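Local coordinates for protein PfkB (Polaromonas sp. JS666, PDB 4DU5) that is probably a sugar or nucleoside kinase of the pfkB (ribokinase-like) family, moving a phosphate from ATP to a hydroxyl of its substrate, at residues R80-M86 and Q110-F114; L150-L156 and T176-M180; R242-L248 and F260-A264. All coordinates share one frame; numbering follows the deposited sequence.

Contact 1: R80-M86 and Q110-F114; sequences RLGTDSM and QKTGF
Thr112 turns OG1 to the side of its backbone N (chi1 -60°), while the carboxylate of Asp84 swings in between its own backbone N and carbonyl carbon (chi1 63°). These two rotations bring hydroxyl and carboxylate together. Thr112 OG1 donates to Asp84 OD1 at 2.6 Å; that oxygen receives it on its syn lone pair, the side of Asp84 OD2. The same hydroxyl accepts a weak bond from Gly82 N, 3.1 Å from Thr112 OG1. Two residues of the 82-84 loop thus grip this hydroxyl, one as donor and one as acceptor. The second oxygen of Asp84 works at the helix start: Met86 N donates to Asp84 OD2 at 3.0 Å, from above the carboxylate plane, and Gly87 N adds a further bond. Gly82 runs close to Gln110, its CA 3.4 Å from Gln110 O. A side chain on Gly82 would run into that carbonyl and into Asp84.

At one end, Arg80 NE donates to Gln110 OE1 at 2.9 Å. The guanidinium and amide planes stand 76° apart. The two terminal nitrogens of Arg80 form salt bridges with Asp144 and Asp107. At the other end, the selenomethionine Met86 makes a Met-aromatic contact, with SE 4.6 Å from the ring centroid of Phe114 and obliquely placed. Met86 CB packs 4.0 Å from Thr112 CG2. Phe114 also meets Phe114 of the second subunit.

The Asp84 arrangement is a helix N-cap, tied through Thr112 to the chain entering the small sheet. The sheet is consistent with the lid of ribokinase-like kinases, which in dimers such as ribokinase forms the beta clasp.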
loop_
_atom_site.group_PDB
_atom_site.type_symbol
_atom_site.label_atom_id
_atom_site.label_comp_id
_atom_site.label_asym_id
_atom_site.label_seq_id
_atom_site.Cartn_x
_atom_site.Cartn_y
_atom_site.Cartn_z
ATOM N N ARG A 80 -13.254 -0.017 10.584
ATOM C CA ARG A 80 -13.028 -1.246 9.839
ATOM C C ARG A 80 -11.561 -1.237 9.508
ATOM O O ARG A 80 -10.977 -0.167 9.366
ATOM C CB ARG A 80 -13.826 -1.264 8.520
ATOM C CG ARG A 80 -15.350 -1.086 8.618
ATOM C CD ARG A 80 -15.981 -1.448 7.279
ATOM N NE ARG A 80 -15.957 -2.900 7.145
ATOM C CZ ARG A 80 -16.965 -3.694 7.496
ATOM N NH1 ARG A 80 -18.094 -3.177 7.943
ATOM N NH2 ARG A 80 -16.847 -5.000 7.397
ATOM N N LEU A 81 -10.984 -2.430 9.385
ATOM C CA LEU A 81 -9.617 -2.640 8.922
ATOM C C LEU A 81 -9.567 -3.954 8.149
ATOM O O LEU A 81 -10.386 -4.840 8.381
ATOM C CB LEU A 81 -8.689 -2.810 10.125
ATOM C CG LEU A 81 -8.468 -1.689 11.141
ATOM C CD1 LEU A 81 -7.792 -2.262 12.367
ATOM C CD2 LEU A 81 -7.638 -0.562 10.478
ATOM N N GLY A 82 -8.586 -4.116 7.269
ATOM C CA GLY A 82 -8.299 -5.425 6.733
ATOM C C GLY A 82 -7.725 -6.335 7.813
ATOM O O GLY A 82 -7.450 -5.901 8.951
ATOM N N THR A 83 -7.535 -7.608 7.461
ATOM C CA THR A 83 -6.885 -8.575 8.349
ATOM C C THR A 83 -5.488 -8.834 7.827
ATOM O O THR A 83 -4.832 -9.817 8.227
ATOM C CB THR A 83 -7.616 -9.903 8.391
ATOM O OG1 THR A 83 -7.589 -10.473 7.080
ATOM C CG2 THR A 83 -9.062 -9.723 8.872
ATOM N N ASP A 84 -5.040 -7.955 6.924
ATOM C CA ASP A 84 -3.630 -7.875 6.505
ATOM C C ASP A 84 -2.757 -7.434 7.676
ATOM O O ASP A 84 -3.281 -6.992 8.717
ATOM C CB ASP A 84 -3.480 -6.888 5.358
ATOM C CG ASP A 84 -3.867 -5.482 5.753
ATOM O OD1 ASP A 84 -5.072 -5.169 5.814
ATOM O OD2 ASP A 84 -2.958 -4.688 6.014
ATOM N N SER A 85 -1.438 -7.529 7.508
ATOM C CA SER A 85 -0.506 -7.210 8.600
ATOM C C SER A 85 -0.606 -5.768 9.114
ATOM O O SER A 85 -0.306 -5.496 10.258
ATOM C CB SER A 85 0.931 -7.558 8.229
ATOM O OG SER A 85 1.366 -6.786 7.139
HETATM N N MSE A 86 -1.042 -4.856 8.269
HETATM C CA MSE A 86 -1.105 -3.460 8.631
HETATM C C MSE A 86 -2.332 -3.276 9.491
HETATM O O MSE A 86 -2.291 -2.550 10.474
HETATM C CB MSE A 86 -1.213 -2.567 7.388
HETATM C CG MSE A 86 -0.159 -2.770 6.318
HETATM SE SE MSE A 86 -0.293 -1.361 4.951
HETATM C CE MSE A 86 -1.873 -1.875 3.928
ATOM N N GLN A 110 -11.455 -6.709 2.570
ATOM C CA GLN A 110 -11.268 -5.276 2.365
ATOM C C GLN A 110 -9.853 -4.923 2.771
ATOM O O GLN A 110 -9.208 -5.700 3.487
ATOM C CB GLN A 110 -12.289 -4.497 3.189
ATOM C CG GLN A 110 -13.747 -4.875 2.950
ATOM C CD GLN A 110 -14.678 -4.041 3.800
ATOM O OE1 GLN A 110 -14.339 -3.688 4.930
ATOM N NE2 GLN A 110 -15.852 -3.700 3.261
ATOM N N LYS A 111 -9.377 -3.761 2.311
ATOM C CA LYS A 111 -7.960 -3.359 2.532
ATOM C C LYS A 111 -7.688 -2.230 3.575
ATOM O O LYS A 111 -8.494 -1.337 3.750
ATOM C CB LYS A 111 -7.262 -3.109 1.190
ATOM C CG LYS A 111 -8.207 -2.926 0.010
ATOM C CD LYS A 111 -7.483 -3.126 -1.315
ATOM C CE LYS A 111 -8.434 -3.182 -2.522
ATOM N NZ LYS A 111 -7.736 -3.832 -3.698
ATOM N N THR A 112 -6.565 -2.325 4.289
ATOM C CA THR A 112 -6.169 -1.316 5.289
ATOM C C THR A 112 -5.471 -0.138 4.629
ATOM O O THR A 112 -4.581 -0.334 3.805
ATOM C CB THR A 112 -5.163 -1.863 6.328
ATOM O OG1 THR A 112 -5.738 -2.962 7.044
ATOM C CG2 THR A 112 -4.795 -0.791 7.318
ATOM N N GLY A 113 -5.853 1.074 5.016
ATOM C CA GLY A 113 -5.201 2.274 4.534
ATOM C C GLY A 113 -3.806 2.482 5.077
ATOM O O GLY A 113 -3.433 1.916 6.093
ATOM N N PHE A 114 -3.016 3.286 4.378
ATOM C CA PHE A 114 -1.665 3.595 4.840
ATOM C C PHE A 114 -1.167 4.901 4.279
ATOM O O PHE A 114 -1.738 5.416 3.344
ATOM C CB PHE A 114 -0.687 2.437 4.585
ATOM C CG PHE A 114 -0.316 2.242 3.164
ATOM C CD1 PHE A 114 -1.184 1.586 2.278
ATOM C CD2 PHE A 114 0.926 2.658 2.704
ATOM C CE1 PHE A 114 -0.830 1.380 0.918
ATOM C CE2 PHE A 114 1.291 2.475 1.368
ATOM C CZ PHE A 114 0.410 1.834 0.468
#

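Contact 2: L150-L156 and T176-M180; sequences LLSARHL and TMDLM
Leu150 and Met180 cross at a slant, and the other side chains gather round them. Met180, a selenomethionine, has CG anti to its backbone N (chi1 -154°) and bends at the next bond. The chain therefore reaches from the helix toward the turn at Leu150 to Ala153. One branch of Leu150, CD2, lies against SE of Met180. The other, CD1, packs 4.2 Å from Leu179 CB and also lies near the backbone O of Thr176. Leu151 runs past Met180 in the opposite direction, its CD1 4.1 Å from Met180 SE. The tip of Met180 ends beside the turn, with CE 4.3 Å from Ala153 CB. Leu156 comes off the strand on the side of Met180 away from Leu151. Leu156 CB sits 3.8 Å from Met180 CG, and Leu156 CD2 3.9 Å from Met177 CG. Cutting Leu150 back to an alanine is likely to open a gap beside Met180 and Leu179 and free the selenomethionine chain to turn. No hydrogen bond joins the two segments. Val187 of the adjoining strand also touches Leu156, Met177 and Met180. This is the apolar helix-on-sheet packing of the beta-alpha-beta unit of strand 153-159, helix 169-182 and strand 186-190.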
loop_
_atom_site.group_PDB
_atom_site.type_symbol
_atom_site.label_atom_id
_atom_site.label_comp_id
_atom_site.label_asym_id
_atom_site.label_seq_id
_atom_site.Cartn_x
_atom_site.Cartn_y
_atom_site.Cartn_z
ATOM N N LEU A 150 -23.198 2.710 21.428
ATOM C CA LEU A 150 -22.938 4.112 21.337
ATOM C C LEU A 150 -23.443 4.794 22.615
ATOM O O LEU A 150 -22.661 5.402 23.384
ATOM C CB LEU A 150 -23.726 4.640 20.150
ATOM C CG LEU A 150 -23.178 5.755 19.281
ATOM C CD1 LEU A 150 -24.298 6.331 18.408
ATOM C CD2 LEU A 150 -22.533 6.798 20.157
ATOM N N LEU A 151 -24.753 4.669 22.834
ATOM C CA LEU A 151 -25.440 5.230 23.977
ATOM C C LEU A 151 -24.817 4.849 25.323
ATOM O O LEU A 151 -25.163 5.429 26.344
ATOM C CB LEU A 151 -26.898 4.806 23.919
ATOM C CG LEU A 151 -27.906 5.638 23.090
ATOM C CD1 LEU A 151 -27.322 6.378 21.874
ATOM C CD2 LEU A 151 -29.101 4.757 22.668
ATOM N N SER A 152 -23.883 3.902 25.333
ATOM C CA SER A 152 -23.315 3.430 26.590
ATOM C C SER A 152 -22.067 4.227 26.989
ATOM O O SER A 152 -21.366 3.893 27.974
ATOM C CB SER A 152 -23.022 1.918 26.519
ATOM O OG SER A 152 -21.727 1.620 26.034
ATOM N N ALA A 153 -21.769 5.258 26.207
ATOM C CA ALA A 153 -20.624 6.142 26.482
ATOM C C ALA A 153 -21.207 7.497 26.822
ATOM O O ALA A 153 -22.328 7.818 26.394
ATOM C CB ALA A 153 -19.676 6.233 25.229
ATOM N N ARG A 154 -20.484 8.303 27.586
ATOM C CA ARG A 154 -21.039 9.615 28.009
ATOM C C ARG A 154 -21.066 10.588 26.836
ATOM O O ARG A 154 -21.956 11.433 26.725
ATOM C CB ARG A 154 -20.232 10.227 29.152
ATOM C CG ARG A 154 -19.796 9.240 30.207
ATOM C CD ARG A 154 -19.751 9.880 31.559
ATOM N NE ARG A 154 -18.423 10.355 31.914
ATOM C CZ ARG A 154 -18.119 11.635 32.116
ATOM N NH1 ARG A 154 -19.053 12.585 31.977
ATOM N NH2 ARG A 154 -16.873 11.960 32.454
ATOM N N HIS A 155 -20.098 10.418 25.935
ATOM C CA HIS A 155 -19.754 11.449 24.990
ATOM C C HIS A 155 -19.236 10.941 23.637
ATOM O O HIS A 155 -18.380 10.039 23.562
ATOM C CB HIS A 155 -18.699 12.335 25.662
ATOM C CG HIS A 155 -18.273 13.502 24.842
ATOM N ND1 HIS A 155 -18.944 14.701 24.872
ATOM C CD2 HIS A 155 -17.239 13.664 23.984
ATOM C CE1 HIS A 155 -18.348 15.554 24.057
ATOM N NE2 HIS A 155 -17.305 14.953 23.514
ATOM N N LEU A 156 -19.731 11.567 22.579
ATOM C CA LEU A 156 -19.258 11.270 21.251
ATOM C C LEU A 156 -18.368 12.403 20.747
ATOM O O LEU A 156 -18.769 13.568 20.812
ATOM C CB LEU A 156 -20.448 11.066 20.298
ATOM C CG LEU A 156 -20.180 11.193 18.784
ATOM C CD1 LEU A 156 -19.307 10.067 18.231
ATOM C CD2 LEU A 156 -21.470 11.251 18.053
ATOM N N THR A 176 -24.909 9.175 13.636
ATOM C CA THR A 176 -24.160 9.005 14.887
ATOM C C THR A 176 -24.411 10.174 15.871
ATOM O O THR A 176 -24.718 9.957 17.043
ATOM C CB THR A 176 -22.650 8.790 14.561
ATOM O OG1 THR A 176 -22.373 7.381 14.580
ATOM C CG2 THR A 176 -21.775 9.445 15.545
HETATM N N MSE A 177 -24.315 11.406 15.371
HETATM C CA MSE A 177 -24.549 12.591 16.180
HETATM C C MSE A 177 -26.007 12.697 16.651
HETATM O O MSE A 177 -26.248 12.722 17.863
HETATM C CB MSE A 177 -24.069 13.838 15.441
HETATM C CG MSE A 177 -22.543 13.920 15.398
HETATM SE SE MSE A 177 -21.721 15.088 14.014
HETATM C CE MSE A 177 -20.353 13.861 13.371
ATOM N N ASP A 178 -26.952 12.717 15.693
ATOM C CA ASP A 178 -28.409 12.698 15.936
ATOM C C ASP A 178 -28.787 11.808 17.112
ATOM O O ASP A 178 -29.500 12.223 18.032
ATOM C CB ASP A 178 -29.161 12.221 14.682
ATOM C CG ASP A 178 -29.287 13.308 13.600
ATOM O OD1 ASP A 178 -28.966 14.479 13.859
ATOM O OD2 ASP A 178 -29.719 13.004 12.470
ATOM N N LEU A 179 -28.279 10.587 17.075
ATOM C CA LEU A 179 -28.623 9.565 18.030
ATOM C C LEU A 179 -28.190 10.014 19.415
ATOM O O LEU A 179 -28.983 10.031 20.364
ATOM C CB LEU A 179 -27.896 8.283 17.630
ATOM C CG LEU A 179 -28.558 6.921 17.360
ATOM C CD1 LEU A 179 -30.083 6.918 17.394
ATOM C CD2 LEU A 179 -28.032 6.417 16.021
HETATM N N MSE A 180 -26.923 10.404 19.511
HETATM C CA MSE A 180 -26.296 10.773 20.762
HETATM C C MSE A 180 -26.919 12.024 21.409
HETATM O O MSE A 180 -26.948 12.153 22.643
HETATM C CB MSE A 180 -24.820 10.993 20.497
HETATM C CG MSE A 180 -23.948 10.786 21.689
HETATM SE SE MSE A 180 -24.075 8.925 22.131
HETATM C CE MSE A 180 -22.586 8.774 23.396
#

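Contact 3: R242-L248 and F260-A264; sequences RQLGAKL and FDGEA
Arg242 and Asp261 form a salt bridge, with Arg242 NH1 2.7 Å from Asp261 OD1. The oxygen lies near the guanidinium plane, at its edge. The nitrogen, however, approaches from above the carboxylate plane, and the two flat groups are 83° apart. Arg242 is gripped a second time within its own segment: NE donates to Ala246 O at 2.8 Å, again close to the guanidinium plane. The N-H to acceptor angle is 154°. The two bonds probably hold the group against rotation, and the bends of the chain at chi2 and chi3 fold it back to reach both partners.

Around this pair the contacts are looser. Gly262 CA lies over one face of the guanidinium. Glu263 crosses the arginine obliquely, with CG 3.7 Å from Arg242 NH2. Glu263 N gives a weak bond to Lys247 O at 3.4 Å. The aliphatic part of Lys247 passes at a slant to Glu263, with Lys247 CD 3.7 Å from Glu263 OE2. Lys247 NZ is 4.5 Å from Glu263 OE2, beyond salt-bridge range, so any attraction is probably modest.

Leu248 and Gly262 form an antiparallel non-hydrogen-bonded pair. Leu248 CD1 packs 4.0 Å from Gly262 CA, where a side chain on the glycine would collide with it.

Gly245, with positive phi, ends helix 234-243 in a Schellman motif, and the chain then enters strand 248-252. That strand lies between strands 217-218 and 258-262, and Val301 at the start of helix 301-316 touches both Leu248 and Phe260.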
loop_
_atom_site.group_PDB
_atom_site.type_symbol
_atom_site.label_atom_id
_atom_site.label_comp_id
_atom_site.label_asym_id
_atom_site.label_seq_id
_atom_site.Cartn_x
_atom_site.Cartn_y
_atom_site.Cartn_z
ATOM N N ARG A 242 -22.959 29.234 17.639
ATOM C CA ARG A 242 -23.940 29.356 18.717
ATOM C C ARG A 242 -25.300 29.429 18.077
ATOM O O ARG A 242 -26.252 28.824 18.561
ATOM C CB ARG A 242 -23.724 30.617 19.564
ATOM C CG ARG A 242 -22.405 30.691 20.318
ATOM C CD ARG A 242 -22.232 29.564 21.350
ATOM N NE ARG A 242 -23.401 29.299 22.187
ATOM C CZ ARG A 242 -23.763 30.023 23.236
ATOM N NH1 ARG A 242 -23.061 31.092 23.583
ATOM N NH2 ARG A 242 -24.838 29.686 23.927
ATOM N N GLN A 243 -25.389 30.170 16.980
ATOM C CA GLN A 243 -26.685 30.362 16.335
ATOM C C GLN A 243 -27.207 29.087 15.704
ATOM O O GLN A 243 -28.410 28.845 15.756
ATOM C CB GLN A 243 -26.677 31.539 15.350
ATOM C CG GLN A 243 -27.213 32.808 15.995
ATOM C CD GLN A 243 -26.305 34.014 15.768
ATOM O OE1 GLN A 243 -25.910 34.321 14.628
ATOM N NE2 GLN A 243 -25.967 34.711 16.860
ATOM N N LEU A 244 -26.303 28.282 15.137
ATOM C CA LEU A 244 -26.649 26.945 14.651
ATOM C C LEU A 244 -26.934 25.950 15.774
ATOM O O LEU A 244 -27.210 24.780 15.505
ATOM C CB LEU A 244 -25.554 26.382 13.768
ATOM C CG LEU A 244 -25.468 26.870 12.320
ATOM C CD1 LEU A 244 -24.353 26.077 11.618
ATOM C CD2 LEU A 244 -26.799 26.747 11.553
ATOM N N GLY A 245 -26.841 26.404 17.024
ATOM C CA GLY A 245 -27.266 25.619 18.181
ATOM C C GLY A 245 -26.181 24.869 18.936
ATOM O O GLY A 245 -26.368 23.704 19.303
ATOM N N ALA A 246 -25.046 25.509 19.185
ATOM C CA ALA A 246 -24.016 24.888 20.026
ATOM C C ALA A 246 -24.028 25.499 21.410
ATOM O O ALA A 246 -24.275 26.676 21.560
ATOM C CB ALA A 246 -22.649 25.061 19.404
ATOM N N LYS A 247 -23.729 24.696 22.415
ATOM C CA LYS A 247 -23.713 25.145 23.789
ATOM C C LYS A 247 -22.386 25.814 24.126
ATOM O O LYS A 247 -22.266 26.548 25.112
ATOM C CB LYS A 247 -23.919 23.958 24.720
ATOM C CG LYS A 247 -25.341 23.445 24.811
ATOM C CD LYS A 247 -25.511 22.654 26.102
ATOM C CE LYS A 247 -26.920 22.086 26.236
ATOM N NZ LYS A 247 -27.079 21.392 27.562
ATOM N N LEU A 248 -21.384 25.526 23.311
ATOM C CA LEU A 248 -20.032 25.946 23.574
ATOM C C LEU A 248 -19.319 26.016 22.252
ATOM O O LEU A 248 -19.415 25.095 21.447
ATOM C CB LEU A 248 -19.325 24.921 24.475
ATOM C CG LEU A 248 -17.911 25.206 24.995
ATOM C CD1 LEU A 248 -17.960 26.346 26.002
ATOM C CD2 LEU A 248 -17.322 23.988 25.621
ATOM N N PHE A 260 -13.299 31.355 24.069
ATOM C CA PHE A 260 -14.427 30.487 24.305
ATOM C C PHE A 260 -15.709 31.274 24.430
ATOM O O PHE A 260 -15.699 32.401 24.951
ATOM C CB PHE A 260 -14.196 29.587 25.512
ATOM C CG PHE A 260 -14.238 30.286 26.797
ATOM C CD1 PHE A 260 -15.440 30.519 27.437
ATOM C CD2 PHE A 260 -13.095 30.691 27.389
ATOM C CE1 PHE A 260 -15.488 31.163 28.648
ATOM C CE2 PHE A 260 -13.125 31.323 28.597
ATOM C CZ PHE A 260 -14.319 31.560 29.221
ATOM N N ASP A 261 -16.804 30.682 23.950
ATOM C CA ASP A 261 -18.118 31.335 23.928
ATOM C C ASP A 261 -19.155 30.292 24.269
ATOM O O ASP A 261 -19.521 29.460 23.439
ATOM C CB ASP A 261 -18.389 31.982 22.553
ATOM C CG ASP A 261 -19.822 32.491 22.383
ATOM O OD1 ASP A 261 -20.687 32.365 23.274
ATOM O OD2 ASP A 261 -20.100 33.056 21.319
ATOM N N GLY A 262 -19.632 30.346 25.503
ATOM C CA GLY A 262 -20.558 29.340 25.994
ATOM C C GLY A 262 -21.653 29.971 26.793
ATOM O O GLY A 262 -21.635 31.168 27.004
ATOM N N GLU A 263 -22.577 29.136 27.260
ATOM C CA GLU A 263 -23.810 29.545 27.931
ATOM C C GLU A 263 -23.582 30.283 29.258
ATOM O O GLU A 263 -24.329 31.197 29.582
ATOM C CB GLU A 263 -24.693 28.315 28.191
ATOM C CG GLU A 263 -25.685 27.932 27.098
ATOM C CD GLU A 263 -26.374 26.567 27.364
ATOM O OE1 GLU A 263 -27.485 26.348 26.818
ATOM O OE2 GLU A 263 -25.801 25.713 28.111
ATOM N N ALA A 264 -22.593 29.845 30.036
ATOM C CA ALA A 264 -22.082 30.586 31.200
ATOM C C ALA A 264 -21.351 31.935 30.922
ATOM O O ALA A 264 -21.259 32.759 31.815
ATOM C CB ALA A 264 -21.184 29.689 32.009
#

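In the fold
All three contacts reach the same large mixed sheet, and along the chain they follow in series. Contact 1 lies where strand 75-81, next to one outermost strand, gives way to helix 85-95, and reaches the chain entering the small sheet. Contact 3 sits near the other end, at strands 248-252 and 258-262. The two lie on opposite sides of the chain's centre, their centres 39 Å apart. Contact 2, on the more central strand 153-159, has its centre 26 Å from that of contact 1 and 20 Å from that of contact 3. None touches another; the nearest atoms of contacts 2 and 3 are about 9 Å apart. Only contact 1 meets the second subunit.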